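Local atomic coordinates of putative Lipoprotein (Shewanella oneidensis, PDB entry 3U24), a protein that is of unknown function but binds zinc and calcium ions and belongs to the DUF885 family of the peptidase MA clan. Residues K315-I327 against Y376-E388. Sequence-based numbering, arbitrary orientation.
Sequences KRDDFVSEVRKQI and YYNVTPLDGMSNE. With ZN (zinc ion), chain J.
The guanidinium of R316 takes hold of one backbone oxygen, L382 O, with two nitrogens at once. NE donates to it over 2.9 Å and NH2 over 3.0 Å, both clearly bent at the hydrogen and both arriving from the same face of the carbonyl, NH2 well above its plane. A fully extended chain, with CG anti to the backbone N (chi1 173°), carries the group from the turn before helix 319-337 into the loop that follows strand 376-379. NH2 also makes a weak bond to M385 O, and NH1 donates to a water that in turn donates to N387 OD1. Fixed along its edge in this way, the guanidinium spans the loop from L382 to the first turn of helix 387-396, where S386 is the N-cap and its OG pairs with S389.

Farther along, the contact turns apolar. V379 CG1 lies 3.5 Å from F319 CE2, while V379 CG2 and V323 CG1 meet tip to tip at 3.9 Å. The same CG2 sits over the centre of the Y377 ring; I327 CD1 reaches the edge of that ring, 3.4 Å from CD2. V320 CG2 packs on P381 CB, and both residues also touch E352. The Y377 hydroxyl bonds to N406 OD1 of helix 401-409, whose ND2 also bonds to Q326 OE1. On the helix, E322 OE2 binds a zinc ion at a long 2.6 Å, with two waters as further ligands, and accepts a bond from Q326 NE2 through its anti lone pair, which would steady the carboxylate.

The 319-327 part of helix 319-337 thus runs at 146° to strand 376-379, the central strand of a small three-stranded mixed sheet, and packs against this strand and its neighbour 349-352: helix-on-sheet packing within the largely helical DUF885 fold.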
ATOM      1  N   LYS A 315     -10.121   7.354 -26.663  1.00 31.90           N
ATOM      2  CA  LYS A 315     -11.282   8.229 -26.502  1.00 35.97           C
ATOM      3  C   LYS A 315     -11.923   7.899 -25.168  1.00 34.05           C
ATOM      4  O   LYS A 315     -11.992   6.746 -24.783  1.00 31.68           O
ATOM      5  CB  LYS A 315     -12.325   8.044 -27.631  1.00 42.87           C
ATOM      6  CG  LYS A 315     -12.148   8.959 -28.846  1.00 47.75           C
ATOM      7  CD  LYS A 315     -12.966   8.493 -30.059  1.00 53.32           C
ATOM      8  CE  LYS A 315     -12.109   7.723 -31.092  1.00 56.73           C
ATOM      9  NZ  LYS A 315     -12.873   6.710 -31.888  1.00 57.31           N
ATOM     10  N   ARG A 316     -12.395   8.931 -24.495  1.00 32.37           N
ATOM     11  CA  ARG A 316     -12.878   8.846 -23.147  1.00 32.62           C
ATOM     12  C   ARG A 316     -13.941   7.779 -22.921  1.00 32.84           C
ATOM     13  O   ARG A 316     -13.812   6.979 -22.006  1.00 33.02           O
ATOM     14  CB  ARG A 316     -13.418  10.209 -22.786  1.00 34.13           C
ATOM     15  CG  ARG A 316     -14.131  10.307 -21.468  1.00 34.21           C
ATOM     16  CD  ARG A 316     -14.760  11.698 -21.292  1.00 34.98           C
ATOM     17  NE  ARG A 316     -15.272  11.803 -19.936  1.00 34.99           N
ATOM     18  CZ  ARG A 316     -15.876  12.867 -19.430  1.00 36.59           C
ATOM     19  NH1 ARG A 316     -16.044  13.967 -20.165  1.00 37.56           N
ATOM     20  NH2 ARG A 316     -16.308  12.827 -18.175  1.00 36.02           N
ATOM     21  N   ASP A 317     -14.980   7.788 -23.747  0.50 32.96           N
ATOM     22  CA  ASP A 317     -16.102   6.865 -23.603  0.50 34.05           C
ATOM     23  C   ASP A 317     -15.707   5.384 -23.901  0.50 33.35           C
ATOM     24  O   ASP A 317     -16.419   4.474 -23.507  0.50 31.68           O
ATOM     25  CB  ASP A 317     -17.280   7.319 -24.491  0.50 35.91           C
ATOM     26  CG  ASP A 317     -18.059   8.554 -23.923  0.50 37.72           C
ATOM     27  OD1 ASP A 317     -17.752   9.070 -22.822  0.50 36.74           O
ATOM     28  OD2 ASP A 317     -19.012   9.007 -24.606  0.50 40.49           O
ATOM     29  N   ASP A 318     -14.553   5.160 -24.541  1.00 32.71           N
ATOM     30  CA  ASP A 318     -14.043   3.816 -24.801  1.00 33.92           C
ATOM     31  C   ASP A 318     -12.981   3.310 -23.822  1.00 30.19           C
ATOM     32  O   ASP A 318     -12.369   2.300 -24.067  1.00 29.68           O
ATOM     33  CB  ASP A 318     -13.491   3.745 -26.225  1.00 37.41           C
ATOM     34  CG  ASP A 318     -14.562   4.017 -27.262  1.00 41.73           C
ATOM     35  OD1 ASP A 318     -15.737   3.668 -27.014  1.00 46.04           O
ATOM     36  OD2 ASP A 318     -14.221   4.598 -28.315  1.00 46.74           O
ATOM     37  N   PHE A 319     -12.777   4.004 -22.719  1.00 29.52           N
ATOM     38  CA  PHE A 319     -11.692   3.705 -21.813  1.00 28.88           C
ATOM     39  C   PHE A 319     -11.805   2.243 -21.315  1.00 26.96           C
ATOM     40  O   PHE A 319     -10.872   1.446 -21.443  1.00 25.75           O
ATOM     41  CB  PHE A 319     -11.695   4.695 -20.639  1.00 29.65           C
ATOM     42  CG  PHE A 319     -10.565   4.489 -19.677  1.00 30.94           C
ATOM     43  CD1 PHE A 319      -9.286   4.860 -20.007  1.00 32.53           C
ATOM     44  CD2 PHE A 319     -10.788   3.931 -18.428  1.00 34.25           C
ATOM     45  CE1 PHE A 319      -8.229   4.660 -19.114  1.00 33.90           C
ATOM     46  CE2 PHE A 319      -9.738   3.726 -17.526  1.00 33.92           C
ATOM     47  CZ  PHE A 319      -8.457   4.069 -17.877  1.00 33.73           C
ATOM     48  N   VAL A 320     -12.965   1.921 -20.785  1.00 26.27           N
ATOM     49  CA  VAL A 320     -13.249   0.603 -20.173  1.00 26.21           C
ATOM     50  C   VAL A 320     -13.174  -0.520 -21.235  1.00 26.38           C
ATOM     51  O   VAL A 320     -12.543  -1.504 -21.016  1.00 25.55           O
ATOM     52  CB  VAL A 320     -14.593   0.619 -19.415  1.00 25.99           C
ATOM     53  CG1 VAL A 320     -14.953  -0.768 -18.928  1.00 26.30           C
ATOM     54  CG2 VAL A 320     -14.521   1.601 -18.216  1.00 26.07           C
ATOM     55  N   SER A 321     -13.792  -0.342 -22.386  1.00 27.31           N
ATOM     56  CA  SER A 321     -13.636  -1.254 -23.512  1.00 28.30           C
ATOM     57  C   SER A 321     -12.203  -1.443 -23.971  1.00 27.54           C
ATOM     58  O   SER A 321     -11.852  -2.554 -24.385  1.00 26.08           O
ATOM     59  CB  SER A 321     -14.393  -0.717 -24.713  1.00 30.85           C
ATOM     60  OG  SER A 321     -15.751  -0.876 -24.471  1.00 34.60           O
ATOM     61  N   GLU A 322     -11.380  -0.383 -23.932  1.00 26.19           N
ATOM     62  CA  GLU A 322      -9.989  -0.532 -24.390  1.00 26.22           C
ATOM     63  C   GLU A 322      -9.294  -1.467 -23.419  1.00 25.49           C
ATOM     64  O   GLU A 322      -8.513  -2.344 -23.834  1.00 23.69           O
ATOM     65  CB  GLU A 322      -9.261   0.809 -24.532  1.00 27.18           C
ATOM     66  CG  GLU A 322      -7.772   0.752 -24.944  1.00 29.24           C
ATOM     67  CD  GLU A 322      -7.534   0.069 -26.299  1.00 31.56           C
ATOM     68  OE1 GLU A 322      -8.400   0.186 -27.181  1.00 33.86           O
ATOM     69  OE2 GLU A 322      -6.496  -0.614 -26.497  1.00 34.56           O
ATOM     70  N   VAL A 323      -9.630  -1.326 -22.139  1.00 24.50           N
ATOM     71  CA  VAL A 323      -9.086  -2.204 -21.133  1.00 24.27           C
ATOM     72  C   VAL A 323      -9.496  -3.640 -21.350  1.00 25.70           C
ATOM     73  O   VAL A 323      -8.628  -4.525 -21.289  1.00 23.64           O
ATOM     74  CB  VAL A 323      -9.429  -1.765 -19.691  1.00 24.04           C
ATOM     75  CG1 VAL A 323      -8.794  -2.731 -18.708  1.00 23.03           C
ATOM     76  CG2 VAL A 323      -8.892  -0.353 -19.403  1.00 23.49           C
ATOM     77  N   ARG A 324     -10.784  -3.890 -21.618  1.00 27.33           N
ATOM     78  CA  ARG A 324     -11.243  -5.265 -21.867  1.00 29.25           C
ATOM     79  C   ARG A 324     -10.575  -5.871 -23.093  1.00 29.54           C
ATOM     80  O   ARG A 324     -10.285  -7.064 -23.138  1.00 29.85           O
ATOM     81  CB  ARG A 324     -12.746  -5.330 -22.141  1.00 32.59           C
ATOM     82  CG  ARG A 324     -13.659  -5.068 -20.973  1.00 35.20           C
ATOM     83  CD  ARG A 324     -15.073  -5.639 -21.189  1.00 38.90           C
ATOM     84  NE  ARG A 324     -15.790  -5.468 -19.942  1.00 39.00           N
ATOM     85  CZ  ARG A 324     -16.571  -4.435 -19.646  1.00 39.41           C
ATOM     86  NH1 ARG A 324     -16.848  -3.497 -20.538  1.00 40.01           N
ATOM     87  NH2 ARG A 324     -17.104  -4.365 -18.439  1.00 40.89           N
ATOM     88  N   LYS A 325     -10.377  -5.067 -24.114  1.00 30.56           N
ATOM     89  CA  LYS A 325      -9.712  -5.531 -25.333  1.00 33.72           C
ATOM     90  C   LYS A 325      -8.225  -5.895 -25.062  1.00 31.62           C
ATOM     91  O   LYS A 325      -7.702  -6.913 -25.582  1.00 31.55           O
ATOM     92  CB  LYS A 325      -9.858  -4.437 -26.401  1.00 38.26           C
ATOM     93  CG  LYS A 325      -9.207  -4.682 -27.750  1.00 43.14           C
ATOM     94  CD  LYS A 325      -9.434  -3.490 -28.686  1.00 49.14           C
ATOM     95  CE  LYS A 325      -8.699  -3.668 -30.020  1.00 53.87           C
ATOM     96  NZ  LYS A 325      -7.211  -3.668 -29.844  1.00 56.79           N
ATOM     97  N   GLN A 326      -7.572  -5.125 -24.193  1.00 29.11           N
ATOM     98  CA  GLN A 326      -6.120  -5.283 -23.961  1.00 29.16           C
ATOM     99  C   GLN A 326      -5.774  -6.540 -23.171  1.00 28.84           C
ATOM    100  O   GLN A 326      -4.770  -7.187 -23.454  1.00 28.06           O
ATOM    101  CB  GLN A 326      -5.505  -4.064 -23.272  1.00 28.12           C
ATOM    102  CG  GLN A 326      -5.250  -2.941 -24.245  1.00 29.55           C
ATOM    103  CD  GLN A 326      -4.520  -1.775 -23.635  1.00 29.87           C
ATOM    104  OE1 GLN A 326      -3.915  -1.888 -22.556  1.00 31.51           O
ATOM    105  NE2 GLN A 326      -4.574  -0.634 -24.314  1.00 29.99           N
ATOM    106  N   ILE A 327      -6.612  -6.902 -22.213  1.00 27.34           N
ATOM    107  CA  ILE A 327      -6.259  -8.004 -21.360  1.00 29.07           C
ATOM    108  C   ILE A 327      -6.026  -9.303 -22.163  1.00 29.93           C
ATOM    109  O   ILE A 327      -4.977  -9.946 -21.967  1.00 28.64           O
ATOM    110  CB  ILE A 327      -7.229  -8.125 -20.168  1.00 30.80           C
ATOM    111  CG1 ILE A 327      -6.994  -6.929 -19.248  1.00 31.78           C
ATOM    112  CG2 ILE A 327      -6.957  -9.413 -19.380  1.00 30.94           C
ATOM    113  CD1 ILE A 327      -8.035  -6.766 -18.178  1.00 33.91           C
ATOM    114  N   TYR A 376     -12.195  -9.089  -9.040  1.00 46.09           N
ATOM    115  CA  TYR A 376     -12.380  -8.214 -10.215  1.00 45.61           C
ATOM    116  C   TYR A 376     -11.214  -7.247 -10.525  1.00 41.94           C
ATOM    117  O   TYR A 376     -10.426  -6.899  -9.654  1.00 38.13           O
ATOM    118  CB  TYR A 376     -13.611  -7.322 -10.023  1.00 51.30           C
ATOM    119  CG  TYR A 376     -14.851  -8.041  -9.589  1.00 59.16           C
ATOM    120  CD1 TYR A 376     -15.752  -8.551 -10.528  1.00 63.08           C
ATOM    121  CD2 TYR A 376     -15.146  -8.202  -8.233  1.00 61.54           C
ATOM    122  CE1 TYR A 376     -16.905  -9.211 -10.125  1.00 65.99           C
ATOM    123  CE2 TYR A 376     -16.302  -8.865  -7.824  1.00 63.97           C
ATOM    124  CZ  TYR A 376     -17.173  -9.365  -8.771  1.00 64.68           C
ATOM    125  OH  TYR A 376     -18.304 -10.035  -8.362  1.00 68.92           O
ATOM    126  N   TYR A 377     -11.171  -6.765 -11.770  1.00 39.23           N
ATOM    127  CA  TYR A 377     -10.355  -5.614 -12.153  1.00 37.67           C
ATOM    128  C   TYR A 377     -11.266  -4.385 -12.201  1.00 38.24           C
ATOM    129  O   TYR A 377     -12.030  -4.198 -13.158  1.00 37.34           O
ATOM    130  CB  TYR A 377      -9.703  -5.872 -13.512  1.00 37.38           C
ATOM    131  CG  TYR A 377      -8.622  -4.911 -13.980  1.00 37.21           C
ATOM    132  CD1 TYR A 377      -8.011  -4.009 -13.127  1.00 37.99           C
ATOM    133  CD2 TYR A 377      -8.161  -4.975 -15.284  1.00 36.96           C
ATOM    134  CE1 TYR A 377      -7.008  -3.163 -13.575  1.00 37.78           C
ATOM    135  CE2 TYR A 377      -7.151  -4.158 -15.745  1.00 35.74           C
ATOM    136  CZ  TYR A 377      -6.571  -3.252 -14.892  1.00 37.20           C
ATOM    137  OH  TYR A 377      -5.597  -2.420 -15.372  1.00 33.92           O
ATOM    138  N   ASN A 378     -11.185  -3.578 -11.149  1.00 38.66           N
ATOM    139  CA  ASN A 378     -11.912  -2.315 -11.026  1.00 41.40           C
ATOM    140  C   ASN A 378     -11.274  -1.226 -11.890  1.00 42.38           C
ATOM    141  O   ASN A 378     -10.164  -0.789 -11.625  1.00 39.98           O
ATOM    142  CB  ASN A 378     -11.924  -1.841  -9.573  1.00 41.62           C
ATOM    143  CG  ASN A 378     -12.651  -2.793  -8.655  1.00 46.05           C
ATOM    144  OD1 ASN A 378     -13.729  -3.280  -8.982  1.00 49.43           O
ATOM    145  ND2 ASN A 378     -12.063  -3.065  -7.490  1.00 49.05           N
ATOM    146  N   VAL A 379     -11.985  -0.801 -12.924  1.00 44.83           N
ATOM    147  CA  VAL A 379     -11.500   0.231 -13.826  1.00 46.80           C
ATOM    148  C   VAL A 379     -12.562   1.312 -13.786  1.00 52.86           C
ATOM    149  O   VAL A 379     -13.718   1.030 -14.126  1.00 56.24           O
ATOM    150  CB  VAL A 379     -11.390  -0.320 -15.253  1.00 45.44           C
ATOM    151  CG1 VAL A 379     -11.182   0.806 -16.248  1.00 45.49           C
ATOM    152  CG2 VAL A 379     -10.252  -1.333 -15.335  1.00 44.79           C
ATOM    153  N   THR A 380     -12.205   2.515 -13.339  1.00 55.11           N
ATOM    154  CA  THR A 380     -13.200   3.590 -13.192  1.00 59.36           C
ATOM    155  C   THR A 380     -13.506   4.286 -14.499  1.00 58.19           C
ATOM    156  O   THR A 380     -12.595   4.945 -15.044  1.00 55.89           O
ATOM    157  CB  THR A 380     -12.772   4.679 -12.188  1.00 62.55           C
ATOM    158  OG1 THR A 380     -12.402   4.029 -10.965  1.00 65.61           O
ATOM    159  CG2 THR A 380     -13.948   5.690 -11.936  1.00 58.23           C
ATOM    160  N   PRO A 381     -14.788   4.161 -14.991  1.00 58.31           N
ATOM    161  CA  PRO A 381     -15.154   5.025 -16.117  1.00 59.73           C
ATOM    162  C   PRO A 381     -14.955   6.522 -15.765  1.00 58.83           C
ATOM    163  O   PRO A 381     -14.888   6.932 -14.571  1.00 54.08           O
ATOM    164  CB  PRO A 381     -16.647   4.664 -16.427  1.00 60.23           C
ATOM    165  CG  PRO A 381     -17.140   3.860 -15.277  1.00 60.03           C
ATOM    166  CD  PRO A 381     -15.923   3.291 -14.571  1.00 58.68           C
ATOM    167  N   LEU A 382     -14.806   7.301 -16.826  1.00 58.94           N
ATOM    168  CA  LEU A 382     -14.585   8.723 -16.706  1.00 61.61           C
ATOM    169  C   LEU A 382     -15.947   9.401 -16.909  1.00 66.00           C
ATOM    170  O   LEU A 382     -16.279   9.871 -17.993  1.00 68.46           O
ATOM    171  CB  LEU A 382     -13.527   9.144 -17.724  1.00 59.59           C
ATOM    172  CG  LEU A 382     -12.310   8.220 -17.716  1.00 55.70           C
ATOM    173  CD1 LEU A 382     -11.265   8.638 -18.729  1.00 54.19           C
ATOM    174  CD2 LEU A 382     -11.737   8.160 -16.311  1.00 55.80           C
ATOM    175  N   ASP A 383     -16.751   9.352 -15.855  1.00 69.25           N
ATOM    176  CA  ASP A 383     -17.999  10.107 -15.737  1.00 75.28           C
ATOM    177  C   ASP A 383     -17.875  10.813 -14.401  1.00 79.44           C
ATOM    178  O   ASP A 383     -17.143  10.342 -13.514  1.00 83.87           O
ATOM    179  CB  ASP A 383     -19.225   9.177 -15.726  1.00 77.01           C
ATOM    180  CG  ASP A 383     -19.122   8.035 -14.670  1.00 76.07           C
ATOM    181  OD1 ASP A 383     -18.796   6.905 -15.074  1.00 76.81           O
ATOM    182  OD2 ASP A 383     -19.363   8.248 -13.452  1.00 76.31           O
ATOM    183  N   GLY A 384     -18.579  11.921 -14.237  1.00 83.45           N
ATOM    184  CA  GLY A 384     -18.504  12.699 -12.991  1.00 87.24           C
ATOM    185  C   GLY A 384     -17.478  13.809 -13.119  1.00 87.83           C
ATOM    186  O   GLY A 384     -17.807  15.002 -12.965  1.00 91.93           O
HETATM  187  N   MSE A 385     -16.237  13.399 -13.410  1.00 82.23           N
HETATM  188  CA  MSE A 385     -15.161  14.310 -13.813  1.00 78.51           C
HETATM  189  C   MSE A 385     -15.641  15.344 -14.881  1.00 76.31           C
HETATM  190  O   MSE A 385     -16.548  15.073 -15.682  1.00 78.53           O
HETATM  191  CB  MSE A 385     -13.959  13.503 -14.352  1.00 79.14           C
HETATM  192  CG  MSE A 385     -13.191  12.622 -13.316  1.00 80.54           C
HETATM  193 SE   MSE A 385     -11.407  11.975 -13.967  0.90 82.59          SE
HETATM  194  CE  MSE A 385     -10.733  11.131 -12.315  1.00 78.36           C
ATOM    195  N   SER A 386     -15.048  16.539 -14.849  1.00 44.99           N
ATOM    196  CA  SER A 386     -15.159  17.520 -15.912  1.00 38.55           C
ATOM    197  C   SER A 386     -14.505  17.008 -17.198  1.00 34.80           C
ATOM    198  O   SER A 386     -13.636  16.127 -17.156  1.00 32.35           O
ATOM    199  CB  SER A 386     -14.421  18.793 -15.466  1.00 38.71           C
ATOM    200  OG  SER A 386     -13.083  18.514 -15.063  1.00 36.01           O
ATOM    201  N   ASN A 387     -14.867  17.585 -18.334  1.00 32.12           N
ATOM    202  CA  ASN A 387     -14.147  17.292 -19.561  1.00 33.61           C
ATOM    203  C   ASN A 387     -12.636  17.473 -19.349  1.00 32.76           C
ATOM    204  O   ASN A 387     -11.854  16.646 -19.790  1.00 30.71           O
ATOM    205  CB  ASN A 387     -14.638  18.128 -20.736  1.00 35.04           C
ATOM    206  CG  ASN A 387     -16.114  17.927 -21.009  1.00 37.80           C
ATOM    207  OD1 ASN A 387     -16.562  16.810 -21.101  1.00 38.48           O
ATOM    208  ND2 ASN A 387     -16.886  19.015 -21.058  1.00 41.48           N
ATOM    209  N   GLU A 388     -12.251  18.511 -18.606  1.00 31.96           N
ATOM    210  CA  GLU A 388     -10.850  18.877 -18.467  1.00 32.14           C
ATOM    211  C   GLU A 388     -10.099  17.880 -17.589  1.00 31.31           C
ATOM    212  O   GLU A 388      -8.971  17.499 -17.911  1.00 30.12           O
ATOM    213  CB  GLU A 388     -10.699  20.296 -17.883  1.00 33.32           C
ATOM    214  CG  GLU A 388     -11.160  21.434 -18.806  1.00 34.13           C
ATOM    215  CD  GLU A 388     -12.669  21.612 -18.888  1.00 35.71           C
ATOM    216  OE1 GLU A 388     -13.427  21.208 -17.975  1.00 37.62           O
ATOM    217  OE2 GLU A 388     -13.136  22.179 -19.881  1.00 36.87           O
TER
HETATM  218 ZN    ZN J   3      -5.218  -1.190 -28.683  1.00107.23          ZN
HETATM  219  O   HOH W   1     -17.601  15.950 -18.884  1.00 39.57           O
HETATM  220  O   HOH W   2      -5.468   0.941 -29.545  1.00 66.43           O
HETATM  221  O   HOH W   3      -2.736  -1.352 -28.034  1.00 46.88           O